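Local coordinates for protein snaclec rhodocytin subunit alpha (Agkistrodon rhodostoma, PDB 3BX4) that triggers platelet aggregation as a snake-venom toxin by binding the C-type lectin-like receptor CLEC1B (CLEC2), at residues Asp52-Leu57 and Ala128-Leu133. Numbering follows the deposited sequence.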
loop_
_atom_site.group_PDB
_atom_site.type_symbol
_atom_site.label_atom_id
_atom_site.label_comp_id
_atom_site.label_asym_id
_atom_site.label_seq_id
_atom_site.Cartn_x
_atom_site.Cartn_y
_atom_site.Cartn_z
ATOM N N ASP C 52 11.237 25.944 3.620
ATOM C CA ASP C 52 11.083 27.001 4.644
ATOM C C ASP C 52 9.620 27.344 4.875
ATOM O O ASP C 52 9.177 27.551 6.004
ATOM C CB ASP C 52 11.793 28.305 4.229
ATOM C CG ASP C 52 13.321 28.220 4.285
ATOM O OD1 ASP C 52 13.907 27.253 4.842
ATOM O OD2 ASP C 52 13.954 29.210 3.728
ATOM N N PHE C 53 8.878 27.429 3.774
ATOM C CA PHE C 53 7.514 27.864 3.807
ATOM C C PHE C 53 6.698 26.813 4.578
ATOM O O PHE C 53 5.914 27.176 5.472
ATOM C CB PHE C 53 6.898 28.033 2.395
ATOM C CG PHE C 53 5.436 28.329 2.467
ATOM C CD1 PHE C 53 4.984 29.610 2.835
ATOM C CD2 PHE C 53 4.475 27.296 2.269
ATOM C CE1 PHE C 53 3.603 29.908 2.946
ATOM C CE2 PHE C 53 3.049 27.633 2.462
ATOM C CZ PHE C 53 2.668 28.922 2.736
ATOM N N VAL C 54 6.849 25.547 4.190
ATOM C CA VAL C 54 6.045 24.479 4.840
ATOM C C VAL C 54 6.377 24.397 6.354
ATOM O O VAL C 54 5.475 24.237 7.179
ATOM C CB VAL C 54 6.134 23.136 4.147
ATOM C CG1 VAL C 54 5.373 21.991 4.977
ATOM C CG2 VAL C 54 5.543 23.253 2.720
ATOM N N SER C 55 7.655 24.524 6.703
ATOM C CA SER C 55 8.040 24.513 8.130
ATOM C C SER C 55 7.333 25.652 8.882
ATOM O O SER C 55 6.756 25.463 9.979
ATOM C CB SER C 55 9.566 24.584 8.255
ATOM O OG SER C 55 9.907 24.707 9.624
ATOM N N TRP C 56 7.352 26.858 8.292
ATOM C CA TRP C 56 6.694 28.048 8.851
ATOM C C TRP C 56 5.173 27.852 9.007
ATOM O O TRP C 56 4.559 28.163 10.052
ATOM C CB TRP C 56 6.972 29.249 7.906
ATOM C CG TRP C 56 6.237 30.503 8.316
ATOM C CD1 TRP C 56 6.566 31.374 9.333
ATOM C CD2 TRP C 56 5.028 30.997 7.742
ATOM N NE1 TRP C 56 5.634 32.383 9.397
ATOM C CE2 TRP C 56 4.688 32.187 8.426
ATOM C CE3 TRP C 56 4.209 30.558 6.678
ATOM C CZ2 TRP C 56 3.554 32.961 8.089
ATOM C CZ3 TRP C 56 3.061 31.308 6.341
ATOM C CH2 TRP C 56 2.749 32.507 7.048
ATOM N N LEU C 57 4.553 27.247 7.994
ATOM C CA LEU C 57 3.113 27.048 7.944
ATOM C C LEU C 57 2.742 26.141 9.132
ATOM O O LEU C 57 1.755 26.367 9.741
ATOM C CB LEU C 57 2.724 26.353 6.621
ATOM C CG LEU C 57 1.197 26.219 6.344
ATOM C CD1 LEU C 57 0.565 27.508 5.859
ATOM C CD2 LEU C 57 1.014 25.099 5.332
ATOM N N ALA C 128 -1.013 14.591 11.870
ATOM C CA ALA C 128 -1.363 15.820 11.150
ATOM C C ALA C 128 -0.656 15.733 9.747
ATOM O O ALA C 128 0.200 14.877 9.522
ATOM C CB ALA C 128 -0.806 17.010 11.915
ATOM N N PHE C 129 -1.081 16.627 8.864
ATOM C CA PHE C 129 -0.533 16.529 7.463
ATOM C C PHE C 129 -0.652 17.868 6.766
ATOM O O PHE C 129 -1.347 18.768 7.144
ATOM C CB PHE C 129 -1.303 15.432 6.719
ATOM C CG PHE C 129 -2.770 15.618 6.673
ATOM C CD1 PHE C 129 -3.610 15.109 7.702
ATOM C CD2 PHE C 129 -3.392 16.306 5.646
ATOM C CE1 PHE C 129 -4.983 15.296 7.657
ATOM C CE2 PHE C 129 -4.766 16.499 5.606
ATOM C CZ PHE C 129 -5.597 15.990 6.662
ATOM N N VAL C 130 0.001 18.045 5.578
ATOM C CA VAL C 130 -0.190 19.318 4.963
ATOM C C VAL C 130 -0.594 19.011 3.469
ATOM O O VAL C 130 0.046 18.095 2.912
ATOM C CB VAL C 130 1.186 20.129 4.891
ATOM C CG1 VAL C 130 0.996 21.373 4.065
ATOM C CG2 VAL C 130 1.652 20.487 6.364
ATOM N N CYS C 131 -1.651 19.682 2.996
ATOM C CA CYS C 131 -2.138 19.554 1.553
ATOM C C CYS C 131 -1.535 20.703 0.765
ATOM O O CYS C 131 -1.315 21.797 1.247
ATOM C CB CYS C 131 -3.683 19.618 1.385
ATOM S SG CYS C 131 -4.516 18.267 2.356
ATOM N N LYS C 132 -1.309 20.426 -0.518
ATOM C CA LYS C 132 -0.738 21.425 -1.483
ATOM C C LYS C 132 -1.678 21.316 -2.664
ATOM O O LYS C 132 -1.995 20.196 -3.110
ATOM C CB LYS C 132 0.710 21.053 -1.848
ATOM C CG LYS C 132 1.335 21.815 -3.090
ATOM C CD LYS C 132 2.758 21.410 -3.162
ATOM C CE LYS C 132 3.482 22.055 -4.422
ATOM N NZ LYS C 132 4.862 21.573 -4.495
ATOM N N LEU C 133 -2.090 22.469 -3.193
ATOM C CA LEU C 133 -3.012 22.550 -4.312
ATOM C C LEU C 133 -2.476 23.488 -5.419
ATOM O O LEU C 133 -1.901 24.504 -5.125
ATOM C CB LEU C 133 -4.312 23.126 -3.761
ATOM C CG LEU C 133 -5.425 23.518 -4.651
ATOM C CD1 LEU C 133 -6.025 22.151 -5.142
ATOM C CD2 LEU C 133 -6.489 24.351 -3.924
#
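V130 reaches out from strand 127-133 and meets two side chains of helix 48-59, V54 and L57, which sit three residues, nearly one turn, apart on the face turned to the sheet. The contact is entirely apolar: V130 CG1 lies 3.9 Å from L57 CD2, while its other methyl, CG2, comes within 4.2 Å of V54 CG1. Each branch of the valine therefore has its own helix partner. Its chi1 of 172° sets CG1 anti to the backbone N and CG2 anti to the carbonyl carbon, which turns CG1 to L57 and CG2 to V54. The L57 and V130 side chains meet at a slant, methyl to methyl. All three residues are buried, yet only 105 Å² is covered between the segments and the nearest CA atoms, V54 and V130, stay 8.1 Å apart; this is light packing with no hydrogen bond across it.

Polar and covalent links lie to the flanks. The side chain of C131 starts off away from the helix and is joined by a disulfide to C33 of helix 26-34, whereas the K132 ammonium forms salt bridges with E46 and E50, the latter on helix 48-59 itself. V130 bonds through its backbone to A43 and W71 along one edge of the strand, while F129 and C131 pair with strand 15-21 along the other; the V130 side chain touches V70.

A helix laid against the central sheet by aliphatic contacts, with a disulfide tying the other helix to the same C-terminal strand, is the core architecture of the C-type lectin-like fold shared by the snaclecs.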